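Local coordinates for putative mandelate racemase (Salmonella typhimurium, PDB 2O56), which is of unproven function but binds magnesium as a member of the enolase superfamily and probably acts as a hydro-lyase (dehydratase), at residues 136-141 with 171-176; 217-222 with 242-247; 247-252 with 267-272. All coordinates share one frame; numbering follows the deposited sequence.

Contact 1: residues 136-141 with 171-176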
ATOM      1  N   GLN A 136      33.738  16.726 -12.485  1.00 30.60           N
ATOM      2  CA  GLN A 136      34.787  15.723 -12.242  1.00 33.55           C
ATOM      3  C   GLN A 136      36.177  16.247 -11.831  1.00 31.02           C
ATOM      4  O   GLN A 136      37.192  15.906 -12.444  1.00 31.87           O
ATOM      5  CB  GLN A 136      34.877  14.674 -13.366  1.00 35.83           C
ATOM      6  CG  GLN A 136      33.528  14.165 -13.929  1.00 38.31           C
ATOM      7  CD  GLN A 136      32.702  13.289 -12.964  1.00 45.77           C
ATOM      8  OE1 GLN A 136      33.043  13.111 -11.795  1.00 59.73           O
ATOM      9  NE2 GLN A 136      31.597  12.747 -13.471  1.00 46.68           N
ATOM     10  N   LEU A 137      36.198  17.050 -10.774  1.00 29.75           N
ATOM     11  CA  LEU A 137      37.401  17.685 -10.248  1.00 33.10           C
ATOM     12  C   LEU A 137      38.479  16.744  -9.728  1.00 41.68           C
ATOM     13  O   LEU A 137      39.611  17.175  -9.522  1.00 45.76           O
ATOM     14  CB  LEU A 137      37.031  18.660  -9.125  1.00 28.24           C
ATOM     15  CG  LEU A 137      36.983  20.156  -9.417  1.00 44.93           C
ATOM     16  CD1 LEU A 137      36.311  20.492 -10.734  1.00 41.89           C
ATOM     17  CD2 LEU A 137      36.280  20.816  -8.279  1.00 38.00           C
ATOM     18  N   GLN A 138      38.138  15.473  -9.509  1.00 34.99           N
ATOM     19  CA  GLN A 138      39.125  14.450  -9.158  1.00 30.55           C
ATOM     20  C   GLN A 138      40.190  14.289 -10.235  1.00 30.14           C
ATOM     21  O   GLN A 138      41.261  13.734  -9.985  1.00 38.23           O
ATOM     22  CB  GLN A 138      38.469  13.101  -8.841  1.00 29.57           C
ATOM     23  CG  GLN A 138      37.753  12.435 -10.046  1.00 26.21           C
ATOM     24  CD  GLN A 138      36.309  12.886 -10.202  1.00 29.35           C
ATOM     25  OE1 GLN A 138      35.898  13.901  -9.651  1.00 30.28           O
ATOM     26  NE2 GLN A 138      35.528  12.108 -10.945  1.00 28.57           N
ATOM     27  N   PHE A 139      39.904  14.798 -11.429  1.00 34.72           N
ATOM     28  CA  PHE A 139      40.854  14.715 -12.524  1.00 36.17           C
ATOM     29  C   PHE A 139      41.511  16.056 -12.799  1.00 36.27           C
ATOM     30  O   PHE A 139      42.212  16.221 -13.798  1.00 40.54           O
ATOM     31  CB  PHE A 139      40.172  14.179 -13.780  1.00 32.66           C
ATOM     32  CG  PHE A 139      39.553  12.822 -13.600  1.00 40.68           C
ATOM     33  CD1 PHE A 139      40.276  11.777 -13.038  1.00 35.47           C
ATOM     34  CD2 PHE A 139      38.246  12.588 -14.002  1.00 40.96           C
ATOM     35  CE1 PHE A 139      39.709  10.527 -12.877  1.00 41.54           C
ATOM     36  CE2 PHE A 139      37.665  11.328 -13.847  1.00 43.25           C
ATOM     37  CZ  PHE A 139      38.398  10.297 -13.292  1.00 34.97           C
ATOM     38  N   GLY A 140      41.283  17.011 -11.905  1.00 40.20           N
ATOM     39  CA  GLY A 140      41.910  18.316 -12.002  1.00 33.05           C
ATOM     40  C   GLY A 140      41.099  19.352 -12.749  1.00 42.05           C
ATOM     41  O   GLY A 140      40.056  19.054 -13.336  1.00 38.04           O
ATOM     42  N   TRP A 141      41.594  20.581 -12.723  1.00 35.86           N
ATOM     43  CA  TRP A 141      40.998  21.689 -13.455  1.00 37.99           C
ATOM     44  C   TRP A 141      42.080  22.755 -13.672  1.00 42.38           C
ATOM     45  O   TRP A 141      43.007  22.871 -12.859  1.00 43.69           O
ATOM     46  CB  TRP A 141      39.834  22.299 -12.666  1.00 35.69           C
ATOM     47  CG  TRP A 141      38.901  23.062 -13.558  1.00 35.18           C
ATOM     48  CD1 TRP A 141      38.911  24.408 -13.811  1.00 32.88           C
ATOM     49  CD2 TRP A 141      37.840  22.513 -14.340  1.00 34.38           C
ATOM     50  NE1 TRP A 141      37.906  24.731 -14.694  1.00 38.23           N
ATOM     51  CE2 TRP A 141      37.239  23.584 -15.040  1.00 32.63           C
ATOM     52  CE3 TRP A 141      37.326  21.218 -14.505  1.00 30.77           C
ATOM     53  CZ2 TRP A 141      36.152  23.399 -15.896  1.00 38.64           C
ATOM     54  CZ3 TRP A 141      36.256  21.036 -15.355  1.00 30.66           C
ATOM     55  CH2 TRP A 141      35.680  22.118 -16.047  1.00 28.27           C
ATOM     56  N   ILE A 171      30.698  23.042  -8.631  1.00 26.08           N
ATOM     57  CA  ILE A 171      31.631  22.005  -9.006  1.00 21.95           C
ATOM     58  C   ILE A 171      30.987  20.652  -8.696  1.00 28.44           C
ATOM     59  O   ILE A 171      30.139  20.545  -7.808  1.00 27.36           O
ATOM     60  CB  ILE A 171      33.002  22.154  -8.258  1.00 33.03           C
ATOM     61  CG1 ILE A 171      32.851  21.983  -6.745  1.00 31.18           C
ATOM     62  CG2 ILE A 171      33.650  23.533  -8.546  1.00 25.74           C
ATOM     63  CD1 ILE A 171      33.177  20.578  -6.236  1.00 34.07           C
ATOM     64  N   LYS A 172      31.390  19.630  -9.440  1.00 29.34           N
ATOM     65  CA  LYS A 172      31.095  18.250  -9.066  1.00 28.40           C
ATOM     66  C   LYS A 172      32.359  17.401  -8.961  1.00 28.26           C
ATOM     67  O   LYS A 172      33.314  17.586  -9.716  1.00 32.17           O
ATOM     68  CB  LYS A 172      30.153  17.621 -10.081  1.00 21.12           C
ATOM     69  CG  LYS A 172      29.854  16.136  -9.809  1.00 25.06           C
ATOM     70  CD  LYS A 172      28.798  15.642 -10.773  1.00 20.30           C
ATOM     71  CE  LYS A 172      29.394  15.020 -12.010  1.00 26.42           C
ATOM     72  NZ  LYS A 172      28.251  14.701 -12.962  1.00 26.65           N
ATOM     73  N   VAL A 173      32.343  16.451  -8.035  1.00 26.07           N
ATOM     74  CA  VAL A 173      33.532  15.690  -7.728  1.00 28.35           C
ATOM     75  C   VAL A 173      33.165  14.342  -7.138  1.00 24.33           C
ATOM     76  O   VAL A 173      32.268  14.245  -6.289  1.00 27.87           O
ATOM     77  CB  VAL A 173      34.434  16.491  -6.745  1.00 25.31           C
ATOM     78  CG1 VAL A 173      33.711  16.759  -5.423  1.00 27.04           C
ATOM     79  CG2 VAL A 173      35.763  15.798  -6.551  1.00 28.30           C
ATOM     80  N   ASP A 174      33.844  13.297  -7.606  1.00 25.01           N
ATOM     81  CA  ASP A 174      33.834  11.995  -6.948  1.00 25.65           C
ATOM     82  C   ASP A 174      35.081  11.905  -6.079  1.00 29.58           C
ATOM     83  O   ASP A 174      36.175  11.687  -6.593  1.00 27.18           O
ATOM     84  CB  ASP A 174      33.841  10.883  -8.017  1.00 27.83           C
ATOM     85  CG  ASP A 174      33.717   9.476  -7.433  1.00 34.39           C
ATOM     86  OD1 ASP A 174      34.004   9.262  -6.231  1.00 36.31           O
ATOM     87  OD2 ASP A 174      33.335   8.564  -8.207  1.00 34.48           O
ATOM     88  N   THR A 175      34.905  12.050  -4.764  1.00 30.64           N
ATOM     89  CA  THR A 175      36.031  12.045  -3.833  1.00 28.90           C
ATOM     90  C   THR A 175      36.363  10.660  -3.271  1.00 35.81           C
ATOM     91  O   THR A 175      37.304  10.536  -2.489  1.00 28.51           O
ATOM     92  CB  THR A 175      35.796  12.969  -2.658  1.00 32.14           C
ATOM     93  OG1 THR A 175      34.645  12.526  -1.927  1.00 31.03           O
ATOM     94  CG2 THR A 175      35.628  14.412  -3.113  1.00 29.33           C
ATOM     95  N   VAL A 176      35.603   9.628  -3.663  1.00 31.79           N
ATOM     96  CA  VAL A 176      35.759   8.295  -3.058  1.00 30.31           C
ATOM     97  C   VAL A 176      36.573   7.312  -3.913  1.00 32.20           C
ATOM     98  O   VAL A 176      37.340   6.502  -3.378  1.00 39.35           O
ATOM     99  CB  VAL A 176      34.385   7.692  -2.626  1.00 31.76           C
ATOM    100  CG1 VAL A 176      34.517   6.254  -2.172  1.00 29.63           C
ATOM    101  CG2 VAL A 176      33.813   8.494  -1.489  1.00 22.44           C
TER
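Near the metal site, at the end of strand 170-173 of the parallel barrel of the enolase-superfamily fold, Leu137 and Gln138 lie against Ile171, Val173 and Asp174; they belong to a 3-10 turn in the loop that follows the neighbouring strand 130-135. Leu137 N donates to Lys172 O at 3.1 Å, close to straight (168°) and in the carbonyl plane. The Leu137 side chain crosses that of Ile171 at about a right angle: CD2 touches CB of Ile171 at 3.5 Å and reaches its CD1 as well, while CB of Leu137 rests on Val173 CG2. Gln138 has CG between its backbone N and carbonyl carbon (chi1 65°), and a bend at chi2 turns the amide over the end of the strand. There OE1 accepts from Asp174 N at 3.0 Å; the donor stands above the carbonyl plane, away from a lone pair. NE2 of the same amide donates an N-H to OE1 of Gln136 at 2.8 Å, and the two bonds together fix the flip of the Gln138 amide. Gln136 runs alongside Lys172, its NE2 3.5 Å from Lys172 CE. Lys172 NZ forms salt bridges with Glu247, a magnesium ligand, and Glu348. Gln138 therefore acts behind a first shell: it fixes the amide of Gln136, whose NE2 in turn donates to the metal ligand Glu221.

Contact 2: residues 217-222 with 242-247. With MG (magnesium ion), chain I.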
ATOM      1  N   ASP A 217      28.411  25.877  -5.059  1.00 31.60           N
ATOM      2  CA  ASP A 217      27.674  24.616  -4.905  1.00 27.71           C
ATOM      3  C   ASP A 217      28.562  23.415  -5.158  1.00 21.52           C
ATOM      4  O   ASP A 217      29.449  23.461  -6.011  1.00 28.49           O
ATOM      5  CB  ASP A 217      26.436  24.627  -5.801  1.00 23.64           C
ATOM      6  CG  ASP A 217      25.340  25.506  -5.237  1.00 31.69           C
ATOM      7  OD1 ASP A 217      25.034  25.363  -4.030  1.00 37.96           O
ATOM      8  OD2 ASP A 217      24.786  26.340  -5.979  1.00 36.37           O
ATOM      9  N   ILE A 218      28.357  22.344  -4.386  1.00 21.94           N
ATOM     10  CA  ILE A 218      29.139  21.138  -4.546  1.00 23.20           C
ATOM     11  C   ILE A 218      28.192  19.948  -4.798  1.00 25.07           C
ATOM     12  O   ILE A 218      27.330  19.650  -3.970  1.00 22.47           O
ATOM     13  CB  ILE A 218      29.997  20.837  -3.303  1.00 27.16           C
ATOM     14  CG1 ILE A 218      31.018  21.973  -3.045  1.00 26.55           C
ATOM     15  CG2 ILE A 218      30.704  19.492  -3.467  1.00 24.67           C
ATOM     16  CD1 ILE A 218      31.803  21.794  -1.749  1.00 26.24           C
ATOM     17  N   ILE A 219      28.373  19.296  -5.938  1.00 25.97           N
ATOM     18  CA  ILE A 219      27.679  18.044  -6.242  1.00 27.19           C
ATOM     19  C   ILE A 219      28.626  16.887  -5.934  1.00 27.95           C
ATOM     20  O   ILE A 219      29.779  16.895  -6.366  1.00 25.03           O
ATOM     21  CB  ILE A 219      27.231  18.004  -7.733  1.00 25.52           C
ATOM     22  CG1 ILE A 219      26.302  19.180  -8.027  1.00 27.85           C
ATOM     23  CG2 ILE A 219      26.556  16.650  -8.096  1.00 29.34           C
ATOM     24  CD1 ILE A 219      26.254  19.574  -9.493  1.00 29.44           C
ATOM     25  N   ALA A 220      28.143  15.906  -5.168  1.00 18.70           N
ATOM     26  CA  ALA A 220      28.906  14.705  -4.888  1.00 17.98           C
ATOM     27  C   ALA A 220      28.484  13.603  -5.842  1.00 31.61           C
ATOM     28  O   ALA A 220      27.318  13.216  -5.858  1.00 29.93           O
ATOM     29  CB  ALA A 220      28.647  14.275  -3.456  1.00 21.95           C
ATOM     30  N   GLU A 221      29.441  13.120  -6.632  1.00 28.51           N
ATOM     31  CA  GLU A 221      29.203  12.138  -7.678  1.00 26.92           C
ATOM     32  C   GLU A 221      29.747  10.801  -7.192  1.00 31.45           C
ATOM     33  O   GLU A 221      30.820  10.747  -6.601  1.00 25.41           O
ATOM     34  CB  GLU A 221      29.900  12.613  -8.958  1.00 26.35           C
ATOM     35  CG  GLU A 221      30.395  11.568  -9.890  1.00 26.94           C
ATOM     36  CD  GLU A 221      29.317  11.098 -10.854  1.00 44.52           C
ATOM     37  OE1 GLU A 221      29.277  11.595 -12.000  1.00 43.07           O
ATOM     38  OE2 GLU A 221      28.502  10.236 -10.464  1.00 36.28           O
ATOM     39  N   MET A 222      28.985   9.727  -7.401  1.00 27.58           N
ATOM     40  CA  MET A 222      29.353   8.414  -6.874  1.00 25.00           C
ATOM     41  C   MET A 222      29.541   7.378  -7.978  1.00 26.00           C
ATOM     42  O   MET A 222      30.086   6.307  -7.724  1.00 30.51           O
ATOM     43  CB  MET A 222      28.288   7.889  -5.908  1.00 21.77           C
ATOM     44  CG  MET A 222      28.067   8.714  -4.676  1.00 25.57           C
ATOM     45  SD  MET A 222      29.564   9.097  -3.743  1.00 31.30           S
ATOM     46  CE  MET A 222      29.805   7.591  -2.820  1.00 27.55           C
ATOM     47  N   GLY A 242      26.722  20.629   3.146  1.00 30.71           N
ATOM     48  CA  GLY A 242      25.832  21.448   2.320  1.00 29.58           C
ATOM     49  C   GLY A 242      25.903  21.022   0.856  1.00 38.30           C
ATOM     50  O   GLY A 242      26.176  21.836  -0.022  1.00 46.78           O
ATOM     51  N   ILE A 243      25.653  19.742   0.597  1.00 29.33           N
ATOM     52  CA  ILE A 243      25.743  19.148  -0.756  1.00 26.47           C
ATOM     53  C   ILE A 243      24.529  19.495  -1.651  1.00 30.37           C
ATOM     54  O   ILE A 243      23.370  19.350  -1.227  1.00 26.97           O
ATOM     55  CB  ILE A 243      25.991  17.608  -0.631  1.00 30.64           C
ATOM     56  CG1 ILE A 243      27.254  17.363   0.194  1.00 26.43           C
ATOM     57  CG2 ILE A 243      26.129  16.906  -2.003  1.00 23.57           C
ATOM     58  CD1 ILE A 243      28.551  17.870  -0.506  1.00 27.70           C
ATOM     59  N   PHE A 244      24.803  19.969  -2.876  1.00 28.72           N
ATOM     60  CA  PHE A 244      23.770  20.514  -3.798  1.00 24.07           C
ATOM     61  C   PHE A 244      22.853  19.381  -4.283  1.00 29.92           C
ATOM     62  O   PHE A 244      21.630  19.439  -4.139  1.00 28.04           O
ATOM     63  CB  PHE A 244      24.459  21.124  -5.016  1.00 16.93           C
ATOM     64  CG  PHE A 244      23.608  22.044  -5.826  1.00 22.96           C
ATOM     65  CD1 PHE A 244      22.896  23.080  -5.235  1.00 33.91           C
ATOM     66  CD2 PHE A 244      23.571  21.911  -7.212  1.00 30.63           C
ATOM     67  CE1 PHE A 244      22.131  23.939  -6.016  1.00 32.98           C
ATOM     68  CE2 PHE A 244      22.810  22.776  -8.004  1.00 29.55           C
ATOM     69  CZ  PHE A 244      22.081  23.775  -7.397  1.00 26.26           C
ATOM     70  N   TYR A 245      23.463  18.365  -4.874  1.00 25.02           N
ATOM     71  CA  TYR A 245      22.835  17.051  -4.910  1.00 24.60           C
ATOM     72  C   TYR A 245      23.823  15.901  -4.948  1.00 25.77           C
ATOM     73  O   TYR A 245      25.023  16.108  -5.090  1.00 27.55           O
ATOM     74  CB  TYR A 245      21.799  16.985  -6.031  1.00 19.90           C
ATOM     75  CG  TYR A 245      22.227  17.495  -7.402  1.00 18.58           C
ATOM     76  CD1 TYR A 245      22.893  16.669  -8.299  1.00 25.62           C
ATOM     77  CD2 TYR A 245      21.899  18.790  -7.822  1.00 23.48           C
ATOM     78  CE1 TYR A 245      23.247  17.119  -9.562  1.00 26.05           C
ATOM     79  CE2 TYR A 245      22.251  19.243  -9.091  1.00 22.34           C
ATOM     80  CZ  TYR A 245      22.932  18.408  -9.943  1.00 22.80           C
ATOM     81  OH  TYR A 245      23.272  18.841 -11.202  1.00 28.34           O
ATOM     82  N   TYR A 246      23.306  14.678  -4.800  1.00 24.84           N
ATOM     83  CA  TYR A 246      24.111  13.489  -4.576  1.00 20.76           C
ATOM     84  C   TYR A 246      23.818  12.576  -5.768  1.00 25.52           C
ATOM     85  O   TYR A 246      22.702  12.104  -5.891  1.00 24.07           O
ATOM     86  CB  TYR A 246      23.597  12.818  -3.299  1.00 22.24           C
ATOM     87  CG  TYR A 246      24.440  11.686  -2.724  1.00 26.41           C
ATOM     88  CD1 TYR A 246      25.819  11.638  -2.917  1.00 27.73           C
ATOM     89  CD2 TYR A 246      23.842  10.670  -1.963  1.00 28.23           C
ATOM     90  CE1 TYR A 246      26.582  10.614  -2.373  1.00 24.30           C
ATOM     91  CE2 TYR A 246      24.604   9.632  -1.406  1.00 22.97           C
ATOM     92  CZ  TYR A 246      25.966   9.611  -1.618  1.00 24.16           C
ATOM     93  OH  TYR A 246      26.715   8.597  -1.087  1.00 23.89           O
ATOM     94  N   GLU A 247      24.805  12.347  -6.638  1.00 22.35           N
ATOM     95  CA  GLU A 247      24.563  11.834  -7.992  1.00 22.80           C
ATOM     96  C   GLU A 247      24.866  10.337  -8.117  1.00 23.91           C
ATOM     97  O   GLU A 247      25.928   9.860  -7.708  1.00 22.97           O
ATOM     98  CB  GLU A 247      25.385  12.623  -9.045  1.00 21.39           C
ATOM     99  CG  GLU A 247      25.302  12.023 -10.427  1.00 25.78           C
ATOM    100  CD  GLU A 247      25.947  12.863 -11.506  1.00 35.46           C
ATOM    101  OE1 GLU A 247      26.061  14.102 -11.355  1.00 40.72           O
ATOM    102  OE2 GLU A 247      26.345  12.271 -12.525  1.00 39.72           O
TER
HETATM  103 MG    MG I2001      27.777  11.105 -13.725  1.00 38.11          MG
HETATM  104  O   HOH W   1      26.520  22.799  -2.224  1.00 34.44           O
HETATM  105  O   HOH W   2      28.560  12.465 -15.297  1.00 49.56           O
HETATM  106  O   HOH W   3      27.518   9.160 -12.330  1.00 40.13           O
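Glu221 and Glu247 bring their carboxylates together with planes 60° apart, and OE1 of Glu221 and OE2 of Glu247, 3.1 Å apart, are held by the magnesium they both bind. The metal lies 2.3 Å from Glu221 OE1; Glu273 and two waters are further ligands. Glu221 reaches it through a chain bent at chi2 (86°), Glu247 through an extended one. Glu221 OE2 accepts from His223 N, and Glu247 OE1 is salt-bridged to Lys172. On the same face, Ile219 lies alongside Tyr245, its CG1 over the ring centre in a CH-pi contact, 4.0 Å from the centroid. The two segments are consecutive parallel strands of the barrel, joined by helix 228-238 in a beta-alpha-beta crossover. Their backbones are bonded from Phe244 N to Ile218 O through to Met222 N to Glu247 O. The opposite face carries Ala220 and Tyr246, with Ala220 CB 3.9 Å from Ile243 CG2. Met222 crosses Tyr246 obliquely in a Met-aromatic contact, its SD 4.9 Å from the ring centroid. Asp217 stacks its carboxylate on a face of Phe244, planes 21° apart and Asp217 CG offset toward the ring's rim; Asp217 OD2 is held by Arg131 and by Thr194 of a second subunit.

Contact 3: residues 247-252 with 267-272. With MG (magnesium ion), chain I.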
ATOM      1  N   GLU A 247      24.805  12.347  -6.638  1.00 22.35           N
ATOM      2  CA  GLU A 247      24.563  11.834  -7.992  1.00 22.80           C
ATOM      3  C   GLU A 247      24.866  10.337  -8.117  1.00 23.91           C
ATOM      4  O   GLU A 247      25.928   9.860  -7.708  1.00 22.97           O
ATOM      5  CB  GLU A 247      25.385  12.623  -9.045  1.00 21.39           C
ATOM      6  CG  GLU A 247      25.302  12.023 -10.427  1.00 25.78           C
ATOM      7  CD  GLU A 247      25.947  12.863 -11.506  1.00 35.46           C
ATOM      8  OE1 GLU A 247      26.061  14.102 -11.355  1.00 40.72           O
ATOM      9  OE2 GLU A 247      26.345  12.271 -12.525  1.00 39.72           O
ATOM     10  N   GLU A 248      23.923   9.599  -8.692  1.00 26.26           N
ATOM     11  CA  GLU A 248      24.062   8.158  -8.868  1.00 21.05           C
ATOM     12  C   GLU A 248      24.620   7.390  -7.665  1.00 20.51           C
ATOM     13  O   GLU A 248      25.601   6.655  -7.811  1.00 25.37           O
ATOM     14  CB  GLU A 248      24.937   7.873 -10.103  1.00 31.18           C
ATOM     15  CG  GLU A 248      24.239   8.148 -11.430  1.00 31.24           C
ATOM     16  CD  GLU A 248      24.796   7.315 -12.554  1.00 40.80           C
ATOM     17  OE1 GLU A 248      25.980   7.503 -12.873  1.00 37.57           O
ATOM     18  OE2 GLU A 248      24.058   6.473 -13.119  1.00 37.43           O
ATOM     19  N   PRO A 249      23.991   7.525  -6.479  1.00 23.22           N
ATOM     20  CA  PRO A 249      24.529   6.785  -5.338  1.00 22.47           C
ATOM     21  C   PRO A 249      24.468   5.261  -5.576  1.00 25.25           C
ATOM     22  O   PRO A 249      25.265   4.496  -5.037  1.00 22.01           O
ATOM     23  CB  PRO A 249      23.586   7.187  -4.201  1.00 23.65           C
ATOM     24  CG  PRO A 249      22.308   7.601  -4.881  1.00 28.18           C
ATOM     25  CD  PRO A 249      22.759   8.263  -6.126  1.00 25.40           C
ATOM     26  N   VAL A 250      23.540   4.817  -6.412  1.00 23.50           N
ATOM     27  CA  VAL A 250      23.355   3.387  -6.608  1.00 18.45           C
ATOM     28  C   VAL A 250      22.834   3.215  -8.062  1.00 24.20           C
ATOM     29  O   VAL A 250      22.291   4.153  -8.643  1.00 25.19           O
ATOM     30  CB  VAL A 250      22.357   2.823  -5.542  1.00 23.81           C
ATOM     31  CG1 VAL A 250      20.930   3.420  -5.726  1.00 25.09           C
ATOM     32  CG2 VAL A 250      22.289   1.316  -5.603  1.00 37.59           C
ATOM     33  N   MET A 251      23.054   2.051  -8.666  1.00 22.97           N
ATOM     34  CA  MET A 251      22.551   1.786 -10.021  1.00 25.20           C
ATOM     35  C   MET A 251      21.012   1.742 -10.035  1.00 26.02           C
ATOM     36  O   MET A 251      20.415   1.536  -8.985  1.00 26.75           O
ATOM     37  CB  MET A 251      23.145   0.471 -10.539  1.00 26.40           C
ATOM     38  CG  MET A 251      22.650  -0.771  -9.841  1.00 28.95           C
ATOM     39  SD  MET A 251      23.495  -2.262 -10.436  1.00 27.82           S
ATOM     40  CE  MET A 251      22.788  -3.499  -9.349  1.00 22.75           C
ATOM     41  N   PRO A 252      20.372   1.934 -11.224  1.00 26.69           N
ATOM     42  CA  PRO A 252      18.914   2.019 -11.329  1.00 18.08           C
ATOM     43  C   PRO A 252      18.133   0.713 -11.507  1.00 24.35           C
ATOM     44  O   PRO A 252      16.913   0.764 -11.617  1.00 21.67           O
ATOM     45  CB  PRO A 252      18.712   2.893 -12.588  1.00 19.73           C
ATOM     46  CG  PRO A 252      19.892   2.643 -13.422  1.00 25.18           C
ATOM     47  CD  PRO A 252      21.016   2.164 -12.539  1.00 21.67           C
ATOM     48  N   ILE A 267      20.154  14.497   1.553  1.00 24.68           N
ATOM     49  CA  ILE A 267      20.627  15.325   0.430  1.00 18.30           C
ATOM     50  C   ILE A 267      19.697  14.939  -0.735  1.00 25.97           C
ATOM     51  O   ILE A 267      19.403  13.763  -0.869  1.00 21.81           O
ATOM     52  CB  ILE A 267      22.034  14.857   0.025  1.00 16.52           C
ATOM     53  CG1 ILE A 267      23.002  14.946   1.225  1.00 26.29           C
ATOM     54  CG2 ILE A 267      22.575  15.667  -1.155  1.00 21.39           C
ATOM     55  CD1 ILE A 267      24.306  14.223   0.995  1.00 24.88           C
ATOM     56  N   PRO A 268      19.272  15.905  -1.578  1.00 23.70           N
ATOM     57  CA  PRO A 268      18.566  15.574  -2.836  1.00 23.56           C
ATOM     58  C   PRO A 268      19.343  14.641  -3.785  1.00 26.98           C
ATOM     59  O   PRO A 268      20.520  14.874  -4.070  1.00 24.94           O
ATOM     60  CB  PRO A 268      18.373  16.948  -3.501  1.00 28.25           C
ATOM     61  CG  PRO A 268      18.438  17.954  -2.393  1.00 23.21           C
ATOM     62  CD  PRO A 268      19.442  17.372  -1.414  1.00 24.24           C
ATOM     63  N   LEU A 269      18.693  13.588  -4.277  1.00 23.89           N
ATOM     64  CA  LEU A 269      19.365  12.631  -5.173  1.00 23.75           C
ATOM     65  C   LEU A 269      19.246  13.023  -6.644  1.00 27.44           C
ATOM     66  O   LEU A 269      18.237  13.599  -7.065  1.00 24.90           O
ATOM     67  CB  LEU A 269      18.819  11.198  -4.979  1.00 23.17           C
ATOM     68  CG  LEU A 269      18.845  10.576  -3.576  1.00 23.65           C
ATOM     69  CD1 LEU A 269      18.552   9.078  -3.652  1.00 20.25           C
ATOM     70  CD2 LEU A 269      20.174  10.793  -2.894  1.00 21.18           C
ATOM     71  N   ALA A 270      20.276  12.691  -7.425  1.00 22.03           N
ATOM     72  CA  ALA A 270      20.215  12.833  -8.867  1.00 23.29           C
ATOM     73  C   ALA A 270      20.630  11.546  -9.545  1.00 22.51           C
ATOM     74  O   ALA A 270      21.484  10.810  -9.050  1.00 24.88           O
ATOM     75  CB  ALA A 270      21.091  13.995  -9.336  1.00 24.09           C
ATOM     76  N   ALA A 271      20.002  11.258 -10.680  1.00 22.54           N
ATOM     77  CA  ALA A 271      20.406  10.129 -11.492  1.00 23.05           C
ATOM     78  C   ALA A 271      19.759  10.353 -12.830  1.00 24.84           C
ATOM     79  O   ALA A 271      18.853  11.186 -12.943  1.00 21.48           O
ATOM     80  CB  ALA A 271      19.912   8.811 -10.885  1.00 20.94           C
ATOM     81  N   GLY A 272      20.212   9.607 -13.836  1.00 21.39           N
ATOM     82  CA  GLY A 272      19.524   9.599 -15.116  1.00 22.70           C
ATOM     83  C   GLY A 272      20.384   9.237 -16.319  1.00 24.38           C
ATOM     84  O   GLY A 272      19.864   8.844 -17.359  1.00 22.91           O
TER
HETATM   85 MG    MG I2001      27.777  11.105 -13.725  1.00 38.11          MG
HETATM   86  O   HOH W   4      21.631   6.895 -13.797  1.00 25.04           O
HETATM   87  O   HOH W   2      28.560  12.465 -15.297  1.00 49.56           O
HETATM   88  O   HOH W   3      27.518   9.160 -12.330  1.00 40.13           O
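Glu248 sets its side chain beside Ala271, the backbone having just been tied to the next strand: Glu248 N donates to Ala270 O at 2.7 Å, an N-H...O angle of 162°, with the donor tilted slightly from the carbonyl plane. From CB the chain leaves with CG anti to the carbonyl carbon, beside the backbone N (chi1 -73°). CG is the part that meets the strand, 4.3 Å from Ala271 CA and only slightly farther from its CB, a loose apolar contact. Beyond CG the chain is extended and carries CD out to the metal site, where the two oxygens part company. OE2 accepts from a water at 2.6 Å; the same water takes the N-H of Gly272 and so bridges the carboxylate to the end of the neighbouring segment. OE1 forms a salt bridge with Arg274; it is 4.1 Å from the magnesium and does not bind it in this chain, although Glu248 is a magnesium ligand in a structure of this protein. Glu247 ends strand 246-247, which runs parallel to 269-271 in the barrel with Glu247 bridged to Ala270; residues 248-252 are the loop leading into helix 255-264, which makes the crossover. At this bridge Glu247 CA also makes a C-H...O contact with Ala270 O, at 3.4 Å. That carbonyl thus receives both the N-H of Glu248 and the C-H of the residue before it. The CB of Pro249 points toward residues 267-272, and its ring atom CG lies 4.2 Å from Leu269 CD1, while Met258 and Val261 of helix 255-264 pack on the same proline.

Overall arrangement
The three contacts follow one another along the chain and across a single parallel sheet, the barrel of the enolase-superfamily C-terminal domain. Contact 1 reaches strand 170-173, contact 2 joins its neighbour 217-221 to 246-247, and contact 3 goes on to 269-271. Centres of contacts 1 and 2 lie about 11 Å apart, those of 2 and 3 about 10 Å, and those of 1 and 3 about 17 Å. Contacts 2 and 3 share Glu247, the magnesium and two of its waters; the Lys172-Glu247 salt bridge ties contact 1 to both. Successive strand ends thus deliver metal ligands and their charged neighbours to one site.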